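Local structure of mannan endo-1,4-beta-mannosidase (Bacillus subtilis, 3CBW) at residues L203-Y208 with A240-I245; V169-L174 with L220-S225; P34-N39 with L340-E345. The protein hydrolyses internal beta-1,4-mannosidic linkages in mannan, galactomannan and glucomannan, and takes part in glucomannan degradation. The protein carries 3 engineered substitutions. All coordinates share one frame; numbering follows the deposited sequence.

Contact 1: L203-Y208 with A240-I245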
loop_
_atom_site.group_PDB
_atom_site.type_symbol
_atom_site.label_atom_id
_atom_site.label_comp_id
_atom_site.label_asym_id
_atom_site.label_seq_id
_atom_site.Cartn_x
_atom_site.Cartn_y
_atom_site.Cartn_z
ATOM N N LEU A 203 -8.883 14.234 5.212
ATOM C CA LEU A 203 -8.231 14.085 3.917
ATOM C C LEU A 203 -8.379 12.668 3.361
ATOM O O LEU A 203 -8.657 12.484 2.171
ATOM C CB LEU A 203 -6.755 14.482 4.025
ATOM C CG LEU A 203 -5.942 14.418 2.726
ATOM C CD1 LEU A 203 -6.465 15.392 1.665
ATOM C CD2 LEU A 203 -4.476 14.694 3.019
ATOM N N TYR A 204 -8.205 11.670 4.218
ATOM C CA TYR A 204 -8.373 10.298 3.792
ATOM C C TYR A 204 -9.810 10.094 3.297
ATOM O O TYR A 204 -10.031 9.518 2.224
ATOM C CB TYR A 204 -8.035 9.354 4.937
ATOM C CG TYR A 204 -8.051 7.903 4.543
ATOM C CD1 TYR A 204 -6.874 7.164 4.451
ATOM C CD2 TYR A 204 -9.261 7.259 4.289
ATOM C CE1 TYR A 204 -6.919 5.806 4.100
ATOM C CE2 TYR A 204 -9.314 5.951 3.934
ATOM C CZ TYR A 204 -8.158 5.228 3.830
ATOM O OH TYR A 204 -8.283 3.903 3.514
ATOM N N LYS A 205 -10.787 10.574 4.063
ATOM C CA LYS A 205 -12.188 10.428 3.669
ATOM C C LYS A 205 -12.503 11.192 2.389
ATOM O O LYS A 205 -13.301 10.730 1.583
ATOM C CB LYS A 205 -13.108 10.860 4.795
ATOM C CG LYS A 205 -13.045 9.968 6.006
ATOM C CD LYS A 205 -14.002 10.502 7.035
ATOM C CE LYS A 205 -13.752 9.963 8.401
ATOM N NZ LYS A 205 -14.622 10.709 9.351
ATOM N N LYS A 206 -11.867 12.343 2.191
ATOM C CA LYS A 206 -12.046 13.114 0.960
ATOM C C LYS A 206 -11.574 12.303 -0.249
ATOM O O LYS A 206 -12.237 12.253 -1.290
ATOM C CB LYS A 206 -11.270 14.417 1.072
ATOM C CG LYS A 206 -11.327 15.321 -0.136
ATOM C CD LYS A 206 -10.655 16.648 0.203
ATOM C CE LYS A 206 -10.725 17.620 -0.927
ATOM N NZ LYS A 206 -12.032 18.337 -0.980
ATOM N N ILE A 207 -10.431 11.643 -0.110
ATOM C CA ILE A 207 -9.949 10.799 -1.194
ATOM C C ILE A 207 -10.863 9.579 -1.375
ATOM O O ILE A 207 -11.179 9.201 -2.506
ATOM C CB ILE A 207 -8.477 10.399 -1.001
ATOM C CG1 ILE A 207 -7.591 11.653 -1.059
ATOM C CG2 ILE A 207 -8.065 9.338 -2.033
ATOM C CD1 ILE A 207 -6.106 11.383 -0.926
ATOM N N TYR A 208 -11.281 8.960 -0.271
ATOM C CA TYR A 208 -12.209 7.828 -0.353
ATOM C C TYR A 208 -13.475 8.235 -1.126
ATOM O O TYR A 208 -13.914 7.519 -2.031
ATOM C CB TYR A 208 -12.562 7.281 1.041
ATOM C CG TYR A 208 -13.556 6.145 0.948
ATOM C CD1 TYR A 208 -13.132 4.822 0.827
ATOM C CD2 TYR A 208 -14.935 6.399 0.923
ATOM C CE1 TYR A 208 -14.050 3.778 0.712
ATOM C CE2 TYR A 208 -15.859 5.362 0.787
ATOM C CZ TYR A 208 -15.404 4.055 0.697
ATOM O OH TYR A 208 -16.303 3.012 0.563
ATOM N N ALA A 240 -13.933 2.292 10.250
ATOM C CA ALA A 240 -14.145 0.985 9.633
ATOM C C ALA A 240 -14.800 1.056 8.267
ATOM O O ALA A 240 -14.672 0.121 7.476
ATOM C CB ALA A 240 -14.968 0.086 10.546
ATOM N N SER A 241 -15.529 2.132 7.990
ATOM C CA SER A 241 -16.181 2.219 6.681
ATOM C C SER A 241 -15.283 2.715 5.544
ATOM O O SER A 241 -15.723 2.755 4.399
ATOM C CB SER A 241 -17.453 3.056 6.761
ATOM O OG SER A 241 -17.110 4.406 6.885
ATOM N N TYR A 242 -14.020 3.042 5.844
ATOM C CA TYR A 242 -13.131 3.608 4.837
ATOM C C TYR A 242 -11.882 2.774 4.618
ATOM O O TYR A 242 -11.049 3.164 3.802
ATOM C CB TYR A 242 -12.711 5.041 5.202
ATOM C CG TYR A 242 -13.860 5.908 5.668
ATOM C CD1 TYR A 242 -14.849 6.362 4.789
ATOM C CD2 TYR A 242 -14.017 6.190 7.024
ATOM C CE1 TYR A 242 -15.913 7.151 5.254
ATOM C CE2 TYR A 242 -15.066 6.957 7.488
ATOM C CZ TYR A 242 -16.005 7.421 6.606
ATOM O OH TYR A 242 -17.045 8.181 7.095
ATOM N N VAL A 243 -11.739 1.661 5.342
ATOM C CA VAL A 243 -10.493 0.886 5.337
ATOM C C VAL A 243 -10.811 -0.586 5.250
ATOM O O VAL A 243 -11.595 -1.111 6.043
ATOM C CB VAL A 243 -9.669 1.136 6.634
ATOM C CG1 VAL A 243 -8.429 0.245 6.671
ATOM C CG2 VAL A 243 -9.243 2.598 6.741
ATOM N N ASP A 244 -10.181 -1.261 4.298
ATOM C CA ASP A 244 -10.294 -2.714 4.169
ATOM C C ASP A 244 -9.171 -3.481 4.871
ATOM O O ASP A 244 -9.414 -4.542 5.460
ATOM C CB ASP A 244 -10.321 -3.112 2.688
ATOM C CG ASP A 244 -11.573 -2.640 1.993
ATOM O OD1 ASP A 244 -12.673 -3.027 2.437
ATOM O OD2 ASP A 244 -11.470 -1.889 0.998
ATOM N N ILE A 245 -7.945 -2.960 4.776
ATOM C CA ILE A 245 -6.746 -3.630 5.289
ATOM C C ILE A 245 -5.947 -2.611 6.062
ATOM O O ILE A 245 -5.802 -1.472 5.618
ATOM C CB ILE A 245 -5.883 -4.219 4.125
ATOM C CG1 ILE A 245 -6.645 -5.343 3.414
ATOM C CG2 ILE A 245 -4.507 -4.705 4.606
ATOM C CD1 ILE A 245 -5.996 -5.865 2.145
HETATM O O HOH W 1 -16.977 10.880 7.756
#
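The ring of Y242 sits among side chains of one helix, with K205 on its face and Y208 at its edge. K205 runs extended beyond CG and lays its methylenes over one face of the ring. K205 CG stands 3.8 Å from the centroid of the Y242 ring, 6° off the normal, which makes a CH-pi contact. Further out, K205 CE comes within 3.4 Å of Y242 CE2. S241 OG lies over the centre of the opposite face. A water joins the two polar tips, accepting from K205 NZ at 2.8 Å and lying equally close to Y242 OH. The Y242 edge points at the face of Y208 in a T-shaped pair, planes at 77°. Y242 CD1 leads and meets Y208 CD2 at 3.9 Å. Y204 has CG anti to the backbone N (chi1 -174°). It passes Y242 CB, with CE2 3.7 Å from that atom, and reaches the backbone. Its OH donates to Y242 O at 2.9 Å, from above the carbonyl plane. V243 CG2 packs against the same hydroxyl. In place of Y242, an alanine would probably weaken the loop's hold on the helix, since the lysine's apolar cover, the T-shaped pair and the water link all depend on the ring. The contact ties helix 194-214 to the loop leading into strand 245-252, on the outside of a TIM barrel, where helices pack around the parallel strands.

Contact 2: V169-L174 with L220-S225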
loop_
_atom_site.group_PDB
_atom_site.type_symbol
_atom_site.label_atom_id
_atom_site.label_comp_id
_atom_site.label_asym_id
_atom_site.label_seq_id
_atom_site.Cartn_x
_atom_site.Cartn_y
_atom_site.Cartn_z
ATOM N N VAL A 169 -7.446 -3.806 -7.053
ATOM C CA VAL A 169 -6.227 -3.060 -6.743
ATOM C C VAL A 169 -6.144 -2.808 -5.248
ATOM O O VAL A 169 -7.098 -2.304 -4.648
ATOM C CB VAL A 169 -6.234 -1.676 -7.452
ATOM C CG1 VAL A 169 -5.054 -0.792 -7.016
ATOM C CG2 VAL A 169 -6.248 -1.847 -8.956
ATOM N N LEU A 170 -4.996 -3.141 -4.663
ATOM C CA LEU A 170 -4.690 -2.747 -3.296
ATOM C C LEU A 170 -4.269 -1.280 -3.362
ATOM O O LEU A 170 -3.192 -0.958 -3.864
ATOM C CB LEU A 170 -3.558 -3.616 -2.763
ATOM C CG LEU A 170 -3.871 -5.103 -2.591
ATOM C CD1 LEU A 170 -2.606 -5.931 -2.363
ATOM C CD2 LEU A 170 -4.870 -5.326 -1.459
ATOM N N PHE A 171 -5.138 -0.395 -2.877
ATOM C CA PHE A 171 -4.938 1.056 -3.021
ATOM C C PHE A 171 -4.546 1.614 -1.668
ATOM O O PHE A 171 -5.309 1.510 -0.696
ATOM C CB PHE A 171 -6.215 1.710 -3.542
ATOM C CG PHE A 171 -6.083 3.178 -3.817
ATOM C CD1 PHE A 171 -5.179 3.639 -4.763
ATOM C CD2 PHE A 171 -6.900 4.096 -3.167
ATOM C CE1 PHE A 171 -5.056 4.991 -5.036
ATOM C CE2 PHE A 171 -6.800 5.459 -3.446
ATOM C CZ PHE A 171 -5.873 5.914 -4.381
ATOM N N ARG A 172 -3.336 2.156 -1.596
ATOM C CA ARG A 172 -2.743 2.524 -0.319
ATOM C C ARG A 172 -2.337 4.000 -0.344
ATOM O O ARG A 172 -1.169 4.311 -0.525
ATOM C CB ARG A 172 -1.538 1.611 -0.052
ATOM C CG ARG A 172 -0.859 1.822 1.296
ATOM C CD ARG A 172 0.237 0.787 1.501
ATOM N NE ARG A 172 1.365 0.920 0.580
ATOM C CZ ARG A 172 2.517 1.515 0.853
ATOM N NH1 ARG A 172 2.739 2.062 2.038
ATOM N NH2 ARG A 172 3.458 1.565 -0.065
ATOM N N PRO A 173 -3.306 4.909 -0.141
ATOM C CA PRO A 173 -3.037 6.346 -0.181
ATOM C C PRO A 173 -2.598 6.887 1.181
ATOM O O PRO A 173 -2.949 6.322 2.224
ATOM C CB PRO A 173 -4.401 6.924 -0.524
ATOM C CG PRO A 173 -5.367 6.015 0.206
ATOM C CD PRO A 173 -4.739 4.628 0.102
ATOM N N LEU A 174 -1.854 7.993 1.174
ATOM C CA LEU A 174 -1.606 8.768 2.399
ATOM C C LEU A 174 -0.953 7.926 3.487
ATOM O O LEU A 174 -1.333 7.975 4.661
ATOM C CB LEU A 174 -2.900 9.398 2.911
ATOM C CG LEU A 174 -3.682 10.285 1.947
ATOM C CD1 LEU A 174 -4.981 10.693 2.608
ATOM C CD2 LEU A 174 -2.886 11.509 1.526
ATOM N N LEU A 220 -11.383 -1.087 -5.871
ATOM C CA LEU A 220 -10.347 -0.701 -4.909
ATOM C C LEU A 220 -10.537 -1.344 -3.549
ATOM O O LEU A 220 -11.647 -1.404 -3.009
ATOM C CB LEU A 220 -10.313 0.822 -4.723
ATOM C CG LEU A 220 -10.159 1.667 -5.991
ATOM C CD1 LEU A 220 -10.127 3.147 -5.668
ATOM C CD2 LEU A 220 -8.899 1.253 -6.765
ATOM N N ILE A 221 -9.419 -1.833 -3.019
ATOM C CA ILE A 221 -9.320 -2.359 -1.658
ATOM C C ILE A 221 -8.444 -1.358 -0.919
ATOM O O ILE A 221 -7.306 -1.113 -1.308
ATOM C CB ILE A 221 -8.697 -3.769 -1.677
ATOM C CG1 ILE A 221 -9.655 -4.756 -2.369
ATOM C CG2 ILE A 221 -8.351 -4.236 -0.259
ATOM C CD1 ILE A 221 -9.081 -6.146 -2.580
ATOM N N TRP A 222 -8.999 -0.751 0.123
ATOM C CA TRP A 222 -8.410 0.415 0.771
ATOM C C TRP A 222 -7.471 0.033 1.906
ATOM O O TRP A 222 -7.874 -0.690 2.834
ATOM C CB TRP A 222 -9.537 1.328 1.273
ATOM C CG TRP A 222 -10.237 1.978 0.125
ATOM C CD1 TRP A 222 -11.187 1.417 -0.678
ATOM C CD2 TRP A 222 -9.982 3.282 -0.392
ATOM N NE1 TRP A 222 -11.558 2.309 -1.654
ATOM C CE2 TRP A 222 -10.834 3.462 -1.502
ATOM C CE3 TRP A 222 -9.145 4.335 -0.005
ATOM C CZ2 TRP A 222 -10.867 4.649 -2.236
ATOM C CZ3 TRP A 222 -9.178 5.516 -0.739
ATOM C CH2 TRP A 222 -10.018 5.656 -1.851
ATOM N N VAL A 223 -6.230 0.524 1.837
ATOM C CA VAL A 223 -5.176 0.112 2.779
ATOM C C VAL A 223 -4.710 1.307 3.613
ATOM O O VAL A 223 -4.331 2.339 3.059
ATOM C CB VAL A 223 -3.984 -0.529 2.029
ATOM C CG1 VAL A 223 -2.920 -1.054 2.991
ATOM C CG2 VAL A 223 -4.472 -1.650 1.088
ATOM N N TYR A 224 -4.718 1.146 4.941
ATOM C CA TYR A 224 -4.283 2.170 5.910
ATOM C C TYR A 224 -2.947 1.723 6.469
ATOM O O TYR A 224 -2.879 0.659 7.096
ATOM C CB TYR A 224 -5.337 2.242 7.016
ATOM C CG TYR A 224 -4.937 2.997 8.267
ATOM C CD1 TYR A 224 -4.935 4.398 8.288
ATOM C CD2 TYR A 224 -4.595 2.317 9.438
ATOM C CE1 TYR A 224 -4.577 5.101 9.428
ATOM C CE2 TYR A 224 -4.227 3.028 10.588
ATOM C CZ TYR A 224 -4.232 4.410 10.568
ATOM O OH TYR A 224 -3.886 5.123 11.688
ATOM N N SER A 225 -1.907 2.539 6.283
ATOM C CA SER A 225 -0.535 2.085 6.532
ATOM C C SER A 225 0.337 3.087 7.299
ATOM O O SER A 225 1.186 3.769 6.718
ATOM C CB SER A 225 0.144 1.661 5.218
ATOM O OG SER A 225 0.133 2.698 4.251
HETATM O O HOH W 2 -2.316 4.153 3.873
#
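Three backbone hydrogen bonds join strands 169-172 and 220-224 in parallel register. I221 N donates to V169 O at 2.9 Å, and F171 N to I221 O at 2.8 Å. Both run nearly along the C=O axis of the acceptor. The third, V223 N to F171 O, is more bent at 147° but lies in the carbonyl plane. Beyond these bonds a water continues the link: it donates to P173 O and V223 O and accepts from S225 OG.

The aromatic contact is a T-shaped pair. F171 has CG anti to its backbone N, and its CD2-CE2 edge stands over the six-membered ring of W222, planes at 89°. F171 CE2 lies 3.6 Å from W222 CH2. P173 CG also touches the indole, 4.0 Å from W222 CZ3. Apolar contact continues with V169 against L220. On the other face of the sheet, L170 CD2 lies beside I221 CG2 at 3.8 Å.

R172 carries the charge. Its chain bends at chi3 (66°), and NH1 makes a weak bond to S225 OG at 3.5 Å. Stronger partners fix the guanidinium. NE is hydrogen-bonded to Q110, while NH1 and NH2 form salt bridges with D249 and with E275, the probable nucleophile. This probably helps hold E275 as a carboxylate.

The pair lies between strands 108-114 and 245-252 of the barrel, with helix 194-214 against W222.

Contact 3: P34-N39 with L340-E345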
loop_
_atom_site.group_PDB
_atom_site.type_symbol
_atom_site.label_atom_id
_atom_site.label_comp_id
_atom_site.label_asym_id
_atom_site.label_seq_id
_atom_site.Cartn_x
_atom_site.Cartn_y
_atom_site.Cartn_z
ATOM N N PRO A 34 -5.111 -16.244 7.130
ATOM C CA PRO A 34 -4.490 -16.736 8.376
ATOM C C PRO A 34 -5.118 -17.998 8.974
ATOM O O PRO A 34 -4.564 -18.559 9.920
ATOM C CB PRO A 34 -4.653 -15.549 9.334
ATOM C CG PRO A 34 -4.784 -14.348 8.422
ATOM C CD PRO A 34 -5.649 -14.883 7.318
ATOM N N ASN A 35 -6.248 -18.448 8.438
ATOM C CA ASN A 35 -6.842 -19.718 8.873
ATOM C C ASN A 35 -6.175 -20.942 8.253
ATOM O O ASN A 35 -6.421 -22.069 8.685
ATOM C CB ASN A 35 -8.336 -19.736 8.567
ATOM C CG ASN A 35 -9.091 -18.632 9.277
ATOM O OD1 ASN A 35 -8.698 -18.176 10.350
ATOM N ND2 ASN A 35 -10.188 -18.196 8.679
ATOM N N ARG A 36 -5.340 -20.729 7.242
ATOM C CA ARG A 36 -4.638 -21.819 6.574
ATOM C C ARG A 36 -3.459 -22.290 7.406
ATOM O O ARG A 36 -3.030 -21.597 8.331
ATOM C CB ARG A 36 -4.125 -21.370 5.206
ATOM C CG ARG A 36 -5.205 -21.018 4.208
ATOM C CD ARG A 36 -4.557 -20.465 2.964
ATOM N NE ARG A 36 -5.499 -20.440 1.850
ATOM C CZ ARG A 36 -5.134 -20.360 0.576
ATOM N NH1 ARG A 36 -3.847 -20.253 0.251
ATOM N NH2 ARG A 36 -6.060 -20.372 -0.378
ATOM N N THR A 37 -2.924 -23.449 7.033
ATOM C CA THR A 37 -1.720 -23.984 7.669
ATOM C C THR A 37 -0.458 -23.687 6.858
ATOM O O THR A 37 0.657 -23.834 7.366
ATOM C CB THR A 37 -1.830 -25.508 7.890
ATOM O OG1 THR A 37 -2.087 -26.156 6.639
ATOM C CG2 THR A 37 -2.946 -25.820 8.860
ATOM N N GLU A 38 -0.637 -23.298 5.596
ATOM C CA GLU A 38 0.468 -22.939 4.712
ATOM C C GLU A 38 -0.079 -21.976 3.673
ATOM O O GLU A 38 -1.292 -21.761 3.634
ATOM C CB GLU A 38 1.065 -24.188 4.044
ATOM C CG GLU A 38 0.150 -24.909 3.065
ATOM C CD GLU A 38 0.785 -26.179 2.534
ATOM O OE1 GLU A 38 1.189 -26.203 1.349
ATOM O OE2 GLU A 38 0.902 -27.149 3.315
ATOM N N ASN A 39 0.791 -21.405 2.838
ATOM C CA ASN A 39 0.348 -20.501 1.760
ATOM C C ASN A 39 -0.602 -19.431 2.293
ATOM O O ASN A 39 -1.725 -19.265 1.811
ATOM C CB ASN A 39 -0.347 -21.285 0.634
ATOM C CG ASN A 39 0.629 -21.893 -0.367
ATOM O OD1 ASN A 39 0.276 -22.118 -1.527
ATOM N ND2 ASN A 39 1.849 -22.157 0.067
ATOM N N LEU A 340 -10.656 -20.996 -7.406
ATOM C CA LEU A 340 -9.957 -20.241 -6.390
ATOM C C LEU A 340 -9.334 -21.208 -5.404
ATOM O O LEU A 340 -9.944 -22.230 -5.071
ATOM C CB LEU A 340 -10.949 -19.333 -5.675
ATOM C CG LEU A 340 -10.392 -18.340 -4.668
ATOM C CD1 LEU A 340 -9.395 -17.395 -5.325
ATOM C CD2 LEU A 340 -11.551 -17.573 -4.047
ATOM N N THR A 341 -8.117 -20.913 -4.934
ATOM C CA THR A 341 -7.553 -21.733 -3.856
ATOM C C THR A 341 -8.392 -21.538 -2.580
ATOM O O THR A 341 -9.077 -20.521 -2.436
ATOM C CB THR A 341 -6.064 -21.447 -3.600
ATOM O OG1 THR A 341 -5.900 -20.063 -3.257
ATOM C CG2 THR A 341 -5.205 -21.800 -4.830
ATOM N N PRO A 342 -8.379 -22.530 -1.669
ATOM C CA PRO A 342 -9.362 -22.596 -0.591
ATOM C C PRO A 342 -9.503 -21.392 0.320
ATOM O O PRO A 342 -8.514 -20.744 0.712
ATOM C CB PRO A 342 -8.900 -23.803 0.230
ATOM C CG PRO A 342 -8.219 -24.673 -0.758
ATOM C CD PRO A 342 -7.484 -23.703 -1.644
ATOM N N ILE A 343 -10.753 -21.095 0.641
ATOM C CA ILE A 343 -11.080 -20.189 1.716
ATOM C C ILE A 343 -11.365 -21.057 2.935
ATOM O O ILE A 343 -12.347 -21.814 2.959
ATOM C CB ILE A 343 -12.281 -19.292 1.348
ATOM C CG1 ILE A 343 -11.898 -18.377 0.174
ATOM C CG2 ILE A 343 -12.746 -18.482 2.556
ATOM C CD1 ILE A 343 -13.034 -17.525 -0.398
ATOM N N VAL A 344 -10.481 -20.979 3.925
ATOM C CA VAL A 344 -10.613 -21.754 5.154
ATOM C C VAL A 344 -11.277 -20.872 6.211
ATOM O O VAL A 344 -10.869 -19.726 6.412
ATOM C CB VAL A 344 -9.227 -22.243 5.664
ATOM C CG1 VAL A 344 -9.377 -23.088 6.934
ATOM C CG2 VAL A 344 -8.479 -23.031 4.585
ATOM N N GLU A 345 -12.297 -21.407 6.885
ATOM C CA GLU A 345 -12.964 -20.696 7.993
ATOM C C GLU A 345 -12.323 -20.982 9.350
ATOM O O GLU A 345 -11.452 -21.848 9.475
ATOM C CB GLU A 345 -14.454 -21.047 8.042
ATOM C CG GLU A 345 -15.218 -20.794 6.746
ATOM C CD GLU A 345 -15.345 -19.314 6.378
ATOM O OE1 GLU A 345 -15.296 -18.437 7.274
ATOM O OE2 GLU A 345 -15.508 -19.042 5.172
#
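R36 makes the main polar link with its guanidinium edge. Its NH2 donates to P342 O at 2.7 Å, on a carbonyl lone pair, and to T341 OG1 at 2.9 Å. Both acceptors lie within 3° of the guanidinium plane. NE adds a weak bond to P342 O, so that one carbonyl faces two nitrogens of the group. NH1 turns back to its own loop and donates to N39 O at 2.8 Å. Bonds on both flanks should fix the rotation of the flat group. T341 OG1 is also hydrogen-bonded to I334 O, which probably helps to place it for the arginine.

A second link lies at N35. Its ND2 donates to V344 O at 2.8 Å, and the bond is nearly straight at 165°. The acceptor is close to the amide plane, but the donor stands above the carbonyl plane.

The two segments are near opposite ends of the chain. The loop between helix 21-32 and strand 41-49 of the TIM barrel here meets the C-terminal tail at the protein surface.

Packing is slight and centres on V344. Its two methyls divide the work: V344 CG1 faces N35 CB at 3.9 Å, and V344 CG2 lies against R36 CG at the same distance. The arginine is extended from CG to NE and crosses V344 obliquely. Beyond the guanidinium, P342 CD touches R36 NH2 at 3.8 Å. W29 of helix 21-32 also touches the R36 side chain.

Contacts 1 and 2 are neighbours, their centres 9 Å apart. Their segments interleave along the chain: strand 169-172, helix 194-214, strand 220-224, then the loop into strand 245-252. The helix is thus the crossover of a beta-alpha-beta unit whose strands pair in contact 2. The contacts also touch directly. D244 N probably bonds to W222 O, and Y208 packs on the indole of W222. Together they join barrel wall and outer helix, and contact 2 reaches the probable active site. Contact 3 lies at the surface, its centre 27 Å from contact 1 and 23 Å from contact 2. Its segments bracket the others in sequence, so the C-terminal end of the model meets a loop near the start of the chain.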